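Local coordinates for protein CRISPR-associated endonuclease Cas9 (Campylobacter jejuni subsp. jejuni serotype O:2, PDB 5X2H) that uses a guide RNA to recognise matching DNA of invading genetic elements and, in its full-length form, cleaves both strands, at residues A[110-113]-A[114-118]; A[171-174]-A[175-179]; A[276-279]-A[280-284]. All coordinates share one frame; numbering follows the deposited sequence.

Interaction 1. Residues A[110-113]-A[114-118]; sequences LRFR and ALNEL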
loop_
_atom_site.group_PDB
_atom_site.type_symbol
_atom_site.label_atom_id
_atom_site.label_comp_id
_atom_site.label_asym_id
_atom_site.label_seq_id
_atom_site.Cartn_x
_atom_site.Cartn_y
_atom_site.Cartn_z
ATOM N N LEU A 110 15.477 -37.328 16.002
ATOM C CA LEU A 110 15.996 -36.846 17.278
ATOM C C LEU A 110 14.865 -36.454 18.217
ATOM O O LEU A 110 14.941 -36.695 19.429
ATOM C CB LEU A 110 16.939 -35.665 17.052
ATOM C CG LEU A 110 18.273 -35.952 16.365
ATOM C CD1 LEU A 110 19.118 -34.690 16.333
ATOM C CD2 LEU A 110 19.014 -37.080 17.066
ATOM N N ARG A 111 13.802 -35.852 17.676
ATOM C CA ARG A 111 12.671 -35.448 18.502
ATOM C C ARG A 111 11.846 -36.638 18.975
ATOM O O ARG A 111 11.133 -36.519 19.978
ATOM C CB ARG A 111 11.790 -34.458 17.737
ATOM C CG ARG A 111 12.375 -33.053 17.669
ATOM C CD ARG A 111 11.803 -32.248 16.513
ATOM N NE ARG A 111 10.369 -32.015 16.647
ATOM C CZ ARG A 111 9.634 -31.369 15.747
ATOM N NH1 ARG A 111 10.199 -30.892 14.644
ATOM N NH2 ARG A 111 8.333 -31.200 15.947
ATOM N N PHE A 112 11.922 -37.778 18.282
ATOM C CA PHE A 112 11.274 -38.982 18.792
ATOM C C PHE A 112 12.109 -39.640 19.884
ATOM O O PHE A 112 11.561 -40.103 20.890
ATOM C CB PHE A 112 11.005 -39.974 17.658
ATOM C CG PHE A 112 10.504 -41.308 18.137
ATOM C CD1 PHE A 112 9.255 -41.423 18.724
ATOM C CD2 PHE A 112 11.286 -42.446 18.009
ATOM C CE1 PHE A 112 8.794 -42.647 19.177
ATOM C CE2 PHE A 112 10.829 -43.676 18.458
ATOM C CZ PHE A 112 9.580 -43.776 19.041
ATOM N N ARG A 113 13.434 -39.689 19.703
ATOM C CA ARG A 113 14.304 -40.248 20.733
ATOM C C ARG A 113 14.169 -39.488 22.044
ATOM O O ARG A 113 14.254 -40.082 23.126
ATOM C CB ARG A 113 15.762 -40.217 20.276
ATOM C CG ARG A 113 16.100 -41.085 19.090
ATOM C CD ARG A 113 17.580 -40.944 18.784
ATOM N NE ARG A 113 18.003 -41.716 17.623
ATOM C CZ ARG A 113 19.231 -41.676 17.118
ATOM N NH1 ARG A 113 20.149 -40.898 17.675
ATOM N NH2 ARG A 113 19.542 -42.411 16.060
ATOM N N ALA A 114 13.965 -38.170 21.964
ATOM C CA ALA A 114 13.898 -37.336 23.159
ATOM C C ALA A 114 12.785 -37.765 24.104
ATOM O O ALA A 114 12.838 -37.434 25.294
ATOM C CB ALA A 114 13.708 -35.871 22.767
ATOM N N LEU A 115 11.782 -38.486 23.606
ATOM C CA LEU A 115 10.721 -39.004 24.457
ATOM C C LEU A 115 11.089 -40.321 25.127
ATOM O O LEU A 115 10.310 -40.815 25.949
ATOM C CB LEU A 115 9.442 -39.188 23.637
ATOM C CG LEU A 115 9.067 -38.045 22.691
ATOM C CD1 LEU A 115 7.847 -38.414 21.862
ATOM C CD2 LEU A 115 8.822 -36.757 23.461
ATOM N N ASN A 116 12.249 -40.900 24.805
ATOM C CA ASN A 116 12.585 -42.237 25.288
ATOM C C ASN A 116 14.002 -42.391 25.819
ATOM O O ASN A 116 14.226 -43.290 26.637
ATOM C CB ASN A 116 12.363 -43.273 24.179
ATOM C CG ASN A 116 10.978 -43.186 23.570
ATOM O OD1 ASN A 116 10.008 -43.699 24.128
ATOM N ND2 ASN A 116 10.877 -42.529 22.418
ATOM N N GLU A 117 14.965 -41.570 25.409
ATOM C CA GLU A 117 16.341 -41.746 25.852
ATOM C C GLU A 117 17.013 -40.386 25.964
ATOM O O GLU A 117 16.499 -39.370 25.489
ATOM C CB GLU A 117 17.124 -42.653 24.899
ATOM C CG GLU A 117 17.602 -41.949 23.641
ATOM C CD GLU A 117 17.959 -42.919 22.534
ATOM O OE1 GLU A 117 17.302 -43.975 22.437
ATOM O OE2 GLU A 117 18.896 -42.625 21.763
ATOM N N LEU A 118 18.182 -40.384 26.600
ATOM C CA LEU A 118 18.959 -39.162 26.747
ATOM C C LEU A 118 19.530 -38.725 25.402
ATOM O O LEU A 118 20.056 -39.539 24.637
ATOM C CB LEU A 118 20.090 -39.371 27.754
ATOM C CG LEU A 118 21.115 -38.243 27.905
ATOM C CD1 LEU A 118 20.454 -36.969 28.404
ATOM C CD2 LEU A 118 22.242 -38.664 28.836
#

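Interaction 2. Residues A[171-174]-A[175-179]; sequences YLYK and EYFQK. With nucleotides of chain B.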
loop_
_atom_site.group_PDB
_atom_site.type_symbol
_atom_site.label_atom_id
_atom_site.label_comp_id
_atom_site.label_asym_id
_atom_site.label_seq_id
_atom_site.Cartn_x
_atom_site.Cartn_y
_atom_site.Cartn_z
ATOM N N TYR A 171 4.581 -37.508 15.834
ATOM C CA TYR A 171 3.549 -37.584 14.805
ATOM C C TYR A 171 4.151 -37.453 13.410
ATOM O O TYR A 171 3.885 -38.275 12.527
ATOM C CB TYR A 171 2.500 -36.502 15.055
ATOM C CG TYR A 171 1.533 -36.254 13.919
ATOM C CD1 TYR A 171 0.671 -37.251 13.478
ATOM C CD2 TYR A 171 1.461 -35.009 13.308
ATOM C CE1 TYR A 171 -0.222 -37.019 12.446
ATOM C CE2 TYR A 171 0.571 -34.766 12.280
ATOM C CZ TYR A 171 -0.268 -35.772 11.852
ATOM O OH TYR A 171 -1.150 -35.523 10.828
ATOM N N LEU A 172 4.979 -36.429 13.197
ATOM C CA LEU A 172 5.591 -36.244 11.885
ATOM C C LEU A 172 6.598 -37.348 11.582
ATOM O O LEU A 172 6.725 -37.780 10.430
ATOM C CB LEU A 172 6.261 -34.873 11.806
ATOM C CG LEU A 172 5.327 -33.665 11.914
ATOM C CD1 LEU A 172 6.116 -32.361 11.861
ATOM C CD2 LEU A 172 4.271 -33.707 10.817
ATOM N N TYR A 173 7.319 -37.818 12.601
ATOM C CA TYR A 173 8.354 -38.820 12.368
ATOM C C TYR A 173 7.751 -40.171 12.008
ATOM O O TYR A 173 8.321 -40.915 11.201
ATOM C CB TYR A 173 9.249 -38.940 13.601
ATOM C CG TYR A 173 10.229 -40.088 13.541
ATOM C CD1 TYR A 173 11.308 -40.058 12.669
ATOM C CD2 TYR A 173 10.077 -41.200 14.361
ATOM C CE1 TYR A 173 12.206 -41.105 12.609
ATOM C CE2 TYR A 173 10.973 -42.253 14.309
ATOM C CZ TYR A 173 12.035 -42.198 13.432
ATOM O OH TYR A 173 12.933 -43.237 13.373
ATOM N N LYS A 174 6.600 -40.506 12.587
ATOM C CA LYS A 174 6.009 -41.822 12.384
ATOM C C LYS A 174 4.984 -41.856 11.261
ATOM O O LYS A 174 4.783 -42.913 10.653
ATOM C CB LYS A 174 5.354 -42.308 13.679
ATOM C CG LYS A 174 6.340 -42.732 14.746
ATOM C CD LYS A 174 5.617 -43.284 15.960
ATOM C CE LYS A 174 6.576 -43.987 16.903
ATOM N NZ LYS A 174 5.905 -44.381 18.170
ATOM N N GLU A 175 4.331 -40.733 10.968
ATOM C CA GLU A 175 3.291 -40.711 9.948
ATOM C C GLU A 175 3.811 -40.317 8.573
ATOM O O GLU A 175 3.258 -40.765 7.563
ATOM C CB GLU A 175 2.168 -39.751 10.354
ATOM C CG GLU A 175 1.303 -40.249 11.497
ATOM C CD GLU A 175 0.342 -41.340 11.067
ATOM O OE1 GLU A 175 0.072 -41.451 9.851
ATOM O OE2 GLU A 175 -0.141 -42.087 11.943
ATOM N N TYR A 176 4.855 -39.499 8.503
ATOM C CA TYR A 176 5.272 -38.979 7.206
ATOM C C TYR A 176 6.757 -39.141 6.918
ATOM O O TYR A 176 7.122 -39.388 5.767
ATOM C CB TYR A 176 4.882 -37.494 7.095
ATOM C CG TYR A 176 3.415 -37.233 7.352
ATOM C CD1 TYR A 176 2.444 -37.673 6.461
ATOM C CD2 TYR A 176 3.000 -36.544 8.485
ATOM C CE1 TYR A 176 1.102 -37.440 6.692
ATOM C CE2 TYR A 176 1.660 -36.306 8.725
ATOM C CZ TYR A 176 0.716 -36.755 7.826
ATOM O OH TYR A 176 -0.619 -36.519 8.062
ATOM N N PHE A 177 7.622 -39.008 7.924
ATOM C CA PHE A 177 9.055 -38.952 7.658
ATOM C C PHE A 177 9.555 -40.253 7.044
ATOM O O PHE A 177 9.502 -41.312 7.677
ATOM C CB PHE A 177 9.836 -38.639 8.930
ATOM C CG PHE A 177 11.324 -38.627 8.722
ATOM C CD1 PHE A 177 11.936 -37.556 8.089
ATOM C CD2 PHE A 177 12.105 -39.696 9.130
ATOM C CE1 PHE A 177 13.301 -37.545 7.884
ATOM C CE2 PHE A 177 13.471 -39.691 8.926
ATOM C CZ PHE A 177 14.070 -38.616 8.302
ATOM N N GLN A 178 10.054 -40.158 5.810
ATOM C CA GLN A 178 10.594 -41.299 5.069
ATOM C C GLN A 178 9.597 -42.452 5.015
ATOM O O GLN A 178 9.964 -43.626 5.101
ATOM C CB GLN A 178 11.933 -41.754 5.653
ATOM C CG GLN A 178 13.054 -40.751 5.436
ATOM C CD GLN A 178 14.416 -41.299 5.804
ATOM O OE1 GLN A 178 14.530 -42.372 6.400
ATOM N NE2 GLN A 178 15.463 -40.565 5.441
ATOM N N LYS A 179 8.321 -42.112 4.874
ATOM C CA LYS A 179 7.264 -43.083 4.635
ATOM C C LYS A 179 6.804 -42.956 3.189
ATOM O O LYS A 179 6.686 -41.846 2.663
ATOM C CB LYS A 179 6.086 -42.869 5.590
ATOM C CG LYS A 179 6.439 -43.036 7.061
ATOM C CD LYS A 179 6.904 -44.455 7.360
ATOM C CE LYS A 179 7.273 -44.624 8.827
ATOM N NZ LYS A 179 8.407 -43.742 9.228
ATOM P P U B 28 24.215 -40.015 4.249
ATOM O OP1 U B 28 24.855 -41.018 5.142
ATOM O OP2 U B 28 24.548 -39.996 2.802
ATOM O "O5'" U B 28 22.638 -40.188 4.384
ATOM C "C5'" U B 28 22.025 -40.352 5.654
ATOM C "C4'" U B 28 20.534 -40.541 5.521
ATOM O "O4'" U B 28 19.935 -39.338 4.970
ATOM C "C3'" U B 28 20.092 -41.641 4.570
ATOM O "O3'" U B 28 20.134 -42.932 5.151
ATOM C "C2'" U B 28 18.693 -41.196 4.169
ATOM O "O2'" U B 28 17.759 -41.497 5.195
ATOM C "C1'" U B 28 18.869 -39.680 4.107
ATOM N N1 U B 28 19.197 -39.219 2.738
ATOM C C2 U B 28 18.169 -39.122 1.817
ATOM O O2 U B 28 17.008 -39.397 2.076
ATOM N N3 U B 28 18.543 -38.690 0.567
ATOM C C4 U B 28 19.815 -38.354 0.153
ATOM O O4 U B 28 20.001 -37.978 -1.005
ATOM C C5 U B 28 20.822 -38.485 1.161
ATOM C C6 U B 28 20.486 -38.898 2.385
#

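Interaction 3. Residues A[276-279]-A[280-284]; sequences RIIN and LLNNL. With nucleotides of chain C.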
loop_
_atom_site.group_PDB
_atom_site.type_symbol
_atom_site.label_atom_id
_atom_site.label_comp_id
_atom_site.label_asym_id
_atom_site.label_seq_id
_atom_site.Cartn_x
_atom_site.Cartn_y
_atom_site.Cartn_z
ATOM N N ARG A 276 -28.712 8.133 20.976
ATOM C CA ARG A 276 -29.815 7.263 20.575
ATOM C C ARG A 276 -31.086 7.591 21.348
ATOM O O ARG A 276 -32.175 7.647 20.764
ATOM C CB ARG A 276 -29.437 5.794 20.782
ATOM C CG ARG A 276 -27.963 5.489 20.607
ATOM C CD ARG A 276 -27.653 4.805 19.289
ATOM N NE ARG A 276 -28.413 3.570 19.118
ATOM C CZ ARG A 276 -29.229 3.335 18.096
ATOM N NH1 ARG A 276 -29.378 4.247 17.146
ATOM N NH2 ARG A 276 -29.884 2.186 18.016
ATOM N N ILE A 277 -30.968 7.814 22.658
ATOM C CA ILE A 277 -32.149 8.025 23.492
ATOM C C ILE A 277 -32.826 9.343 23.137
ATOM O O ILE A 277 -34.030 9.383 22.859
ATOM C CB ILE A 277 -31.772 7.965 24.983
ATOM C CG1 ILE A 277 -31.362 6.543 25.372
ATOM C CG2 ILE A 277 -32.931 8.440 25.844
ATOM C CD1 ILE A 277 -30.838 6.427 26.785
ATOM N N ILE A 278 -32.064 10.440 23.140
ATOM C CA ILE A 278 -32.636 11.751 22.835
ATOM C C ILE A 278 -33.233 11.760 21.434
ATOM O O ILE A 278 -34.333 12.284 21.215
ATOM C CB ILE A 278 -31.572 12.853 23.001
ATOM C CG1 ILE A 278 -31.118 12.939 24.458
ATOM C CG2 ILE A 278 -32.108 14.193 22.531
ATOM C CD1 ILE A 278 -29.883 13.786 24.656
ATOM N N ASN A 279 -32.526 11.172 20.465
ATOM C CA ASN A 279 -33.033 11.153 19.097
ATOM C C ASN A 279 -34.275 10.283 18.968
ATOM O O ASN A 279 -35.137 10.564 18.129
ATOM C CB ASN A 279 -31.944 10.678 18.136
ATOM C CG ASN A 279 -30.826 11.692 17.976
ATOM O OD1 ASN A 279 -30.838 12.750 18.606
ATOM N ND2 ASN A 279 -29.853 11.373 17.131
ATOM N N LEU A 280 -34.390 9.230 19.782
ATOM C CA LEU A 280 -35.593 8.405 19.735
ATOM C C LEU A 280 -36.783 9.137 20.338
ATOM O O LEU A 280 -37.892 9.081 19.796
ATOM C CB LEU A 280 -35.360 7.078 20.458
ATOM C CG LEU A 280 -36.556 6.121 20.441
ATOM C CD1 LEU A 280 -36.910 5.728 19.015
ATOM C CD2 LEU A 280 -36.286 4.888 21.290
ATOM N N LEU A 281 -36.574 9.826 21.464
ATOM C CA LEU A 281 -37.652 10.605 22.064
ATOM C C LEU A 281 -38.123 11.705 21.120
ATOM O O LEU A 281 -39.328 11.942 20.980
ATOM C CB LEU A 281 -37.195 11.201 23.395
ATOM C CG LEU A 281 -36.665 10.226 24.447
ATOM C CD1 LEU A 281 -36.189 10.977 25.682
ATOM C CD2 LEU A 281 -37.725 9.203 24.812
ATOM N N ASN A 282 -37.182 12.384 20.458
ATOM C CA ASN A 282 -37.558 13.386 19.467
ATOM C C ASN A 282 -38.149 12.743 18.219
ATOM O O ASN A 282 -38.989 13.353 17.549
ATOM C CB ASN A 282 -36.349 14.248 19.104
ATOM C CG ASN A 282 -35.974 15.217 20.208
ATOM O OD1 ASN A 282 -36.407 16.368 20.212
ATOM N ND2 ASN A 282 -35.168 14.752 21.154
ATOM N N ASN A 283 -37.728 11.519 17.894
ATOM C CA ASN A 283 -38.327 10.811 16.767
ATOM C C ASN A 283 -39.797 10.519 17.025
ATOM O O ASN A 283 -40.626 10.604 16.111
ATOM C CB ASN A 283 -37.560 9.519 16.488
ATOM C CG ASN A 283 -38.256 8.634 15.474
ATOM O OD1 ASN A 283 -38.542 7.467 15.745
ATOM N ND2 ASN A 283 -38.540 9.188 14.301
ATOM N N LEU A 284 -40.144 10.182 18.269
ATOM C CA LEU A 284 -41.541 9.918 18.598
ATOM C C LEU A 284 -42.378 11.189 18.546
ATOM O O LEU A 284 -43.578 11.126 18.256
ATOM C CB LEU A 284 -41.638 9.263 19.976
ATOM C CG LEU A 284 -40.933 7.912 20.106
ATOM C CD1 LEU A 284 -41.058 7.366 21.520
ATOM C CD2 LEU A 284 -41.480 6.918 19.093
ATOM P P DT C 26 -35.860 11.443 13.345
ATOM O OP1 DT C 26 -37.278 11.686 13.687
ATOM O OP2 DT C 26 -35.424 11.459 11.930
ATOM O "O5'" DT C 26 -34.938 12.481 14.135
ATOM C "C5'" DT C 26 -34.842 12.405 15.548
ATOM C "C4'" DT C 26 -33.767 13.341 16.062
ATOM O "O4'" DT C 26 -32.464 12.824 15.709
ATOM C "C3'" DT C 26 -33.807 14.734 15.466
ATOM O "O3'" DT C 26 -34.703 15.542 16.204
ATOM C "C2'" DT C 26 -32.364 15.198 15.628
ATOM C "C1'" DT C 26 -31.578 13.898 15.436
ATOM N N1 DT C 26 -31.027 13.720 14.061
ATOM C C2 DT C 26 -29.822 14.297 13.738
ATOM O O2 DT C 26 -29.172 14.966 14.521
ATOM N N3 DT C 26 -29.402 14.065 12.454
ATOM C C4 DT C 26 -30.054 13.327 11.482
ATOM O O4 DT C 26 -29.598 13.178 10.352
ATOM C C5 DT C 26 -31.311 12.746 11.889
ATOM C C7 DT C 26 -32.110 11.924 10.922
ATOM C C6 DT C 26 -31.729 12.966 13.144
ATOM P P DT C 25 -35.644 6.912 9.837
ATOM O OP1 DT C 25 -37.116 7.027 9.917
ATOM O OP2 DT C 25 -34.934 7.409 8.637
ATOM O "O5'" DT C 25 -34.993 7.613 11.117
ATOM C "C5'" DT C 25 -35.457 7.269 12.411
ATOM C "C4'" DT C 25 -34.563 7.839 13.493
ATOM O "O4'" DT C 25 -33.228 7.286 13.382
ATOM C "C3'" DT C 25 -34.339 9.332 13.421
ATOM O "O3'" DT C 25 -35.440 10.021 13.960
ATOM C "C2'" DT C 25 -33.096 9.472 14.285
ATOM C "C1'" DT C 25 -32.286 8.258 13.823
ATOM N N1 DT C 25 -31.357 8.574 12.703
ATOM C C2 DT C 25 -30.117 9.093 12.991
ATOM O O2 DT C 25 -29.728 9.298 14.125
ATOM N N3 DT C 25 -29.340 9.358 11.896
ATOM C C4 DT C 25 -29.675 9.165 10.568
ATOM O O4 DT C 25 -28.906 9.438 9.653
ATOM C C5 DT C 25 -30.993 8.624 10.336
ATOM C C7 DT C 25 -31.471 8.374 8.937
ATOM C C6 DT C 25 -31.761 8.359 11.401
#

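Interaction 1. Residues A[110-113]-A[114-118]
The ring of Phe112 is approached over one face by Asn116 ND2, the amide tilted and touching through its nitrogen alone, at the C-terminal end of helix 107-113 where the chain turns toward helix 121-133. Asn116 ND2 stands 3.8 Å above the Phe112 ring plane, displaced toward the rim, with ring and amide planes 58° apart. With Phe112 CG trans to its own nitrogen (chi1 172°) the ring projects outward from the helix flank, and the turn brings Asn116 back over it. Asn116 ND2 also donates a weak, bent hydrogen bond to Phe112 O at 2.9 Å, and that oxygen receives Leu115 N.

The helix closes through its backbone. Ala114 N bonds to Leu110 O in the helical i+4 pattern, but Arg113 O accepts two donors, Asn116 N at 2.7 Å and Glu117 N at 2.8 Å, the latter nearly in line with the carbonyl. Two amides thus satisfy one terminal carbonyl.

On the outer side Arg113 and Glu117 run alongside each other, pointing the same way. The buried Arg111 turns to Glu209 of helix 203-219 in a salt bridge, and Leu115 packs on Leu212 of that helix. Arg113 CD touches Glu117 OE2 at 3.7 Å, but any attraction is probably electrostatic only, with Glu117 OE2 4.3 Å from Arg113 NE and well out of the guanidinium plane.

Interaction 2. Residues A[171-174]-A[175-179]
Helix 168-175 ends in a type II beta turn, Tyr176 to Lys179, that carries the chain up to the guide RNA. Leu172 O accepts both Tyr176 N and Phe177 N, the second bond, 2.9 Å from Phe177 N to Leu172 O, lying nearly along the carbonyl direction. Around this end the aromatic rings pair off. Tyr176 turns its edge to the face of Tyr171 in an offset edge-to-face pair, planes at 83°, and Tyr176 OH donates to Tyr171 OH at 3.0 Å; Tyr171 OH is also hydrogen-bonded to Asn158 OD1. Leu172 CD2 touches the edge of the Tyr176 ring, 3.9 Å from its CD2. Tyr173 and Phe177 lie nearly parallel but slid apart, meeting mainly through Tyr173 CD1 and Phe177 CD2 at 3.6 Å.

Lys179 folds back by bends at chi2 and chi4 (both near -62°), bringing NZ 3.1 Å from Phe177 O and, weakly, to Tyr173 O. At the turn's tip the extended Gln178 donates from NE2 to O2' of U28 of chain B at 2.5 Å, so short that the exact distance is doubtful. If as modelled, it meets a ribose hydroxyl, not a base, consistent with a sequence-independent preference for RNA.

Interaction 3. Residues A[276-279]-A[280-284]
Asn282 reaches back one helical turn to Ile278, and both of its nitrogens, backbone and side chain, bond to the same oxygen. Asn282 ND2 donates to Ile278 O at 2.6 Å, almost straight (174°), with the oxygen in the plane of the amide; Asn282 N donates to it at 2.9 Å from the other face of the carbonyl. The amide is thereby held in its rotation, while its ND2 also rests 3.4 Å from Ile278 CG2. Ile278 and Asn282 point the same way, as do Ile277 and Leu281, whose CG2 and CD1 meet at 4.1 Å.

Around these pairs runs the regular i to i+4 pattern: Leu280 N to Arg276 O, Leu281 N to Ile277 O, and Asn283 N to Asn279 O. The apolar side packs on helix 294-307, Ile278 and Leu281 on Leu297, Ile277 and Leu281 on Leu300. Arg276 sends NH2 to the carbonyl of Gly332 and packs on a sugar of the RNA.

Toward the nucleic acid stand the asparagines. Asn283, its CG trans to the backbone nitrogen (chi1 171°), donates from ND2 to OP1 of DT26 of chain C at 2.9 Å. The flat carboxamide of Asn279 lies over the sugar oxygen, CG 3.0 Å from O4' of DT26, and also packs on an adenine base of the RNA. Asn282, its amide turned back to Ile278 O, touches O3' of DT26 through CB. This amphipathic helix, apolar against helix 294-307 and polar toward nucleic acid, is consistent with a largely sequence-independent hold on DNA, probably within the RNA-DNA duplex.

Overall arrangement
Interactions 1 and 2 form one neighbourhood, their centres 15 Å apart. Both are helix ends, of 107-113 and 168-175, and in each a late carbonyl takes two amide donors. They touch, packing of the Phe112 ring on Tyr173 and the aliphatic chain of Lys174 joining the two helices. Interaction 3 lies about 70 Å and 66 Å from them, centre to centre, inside helix 266-288. All three are partly buried, but the chemistry follows the place: interaction 1 combines an amide over a ring with a loose charge pair and stays off the nucleic acid, interaction 2 is aromatic and meets RNA through Gln178 and Phe177, and interaction 3 faces DNA and RNA together, chiefly with asparagines.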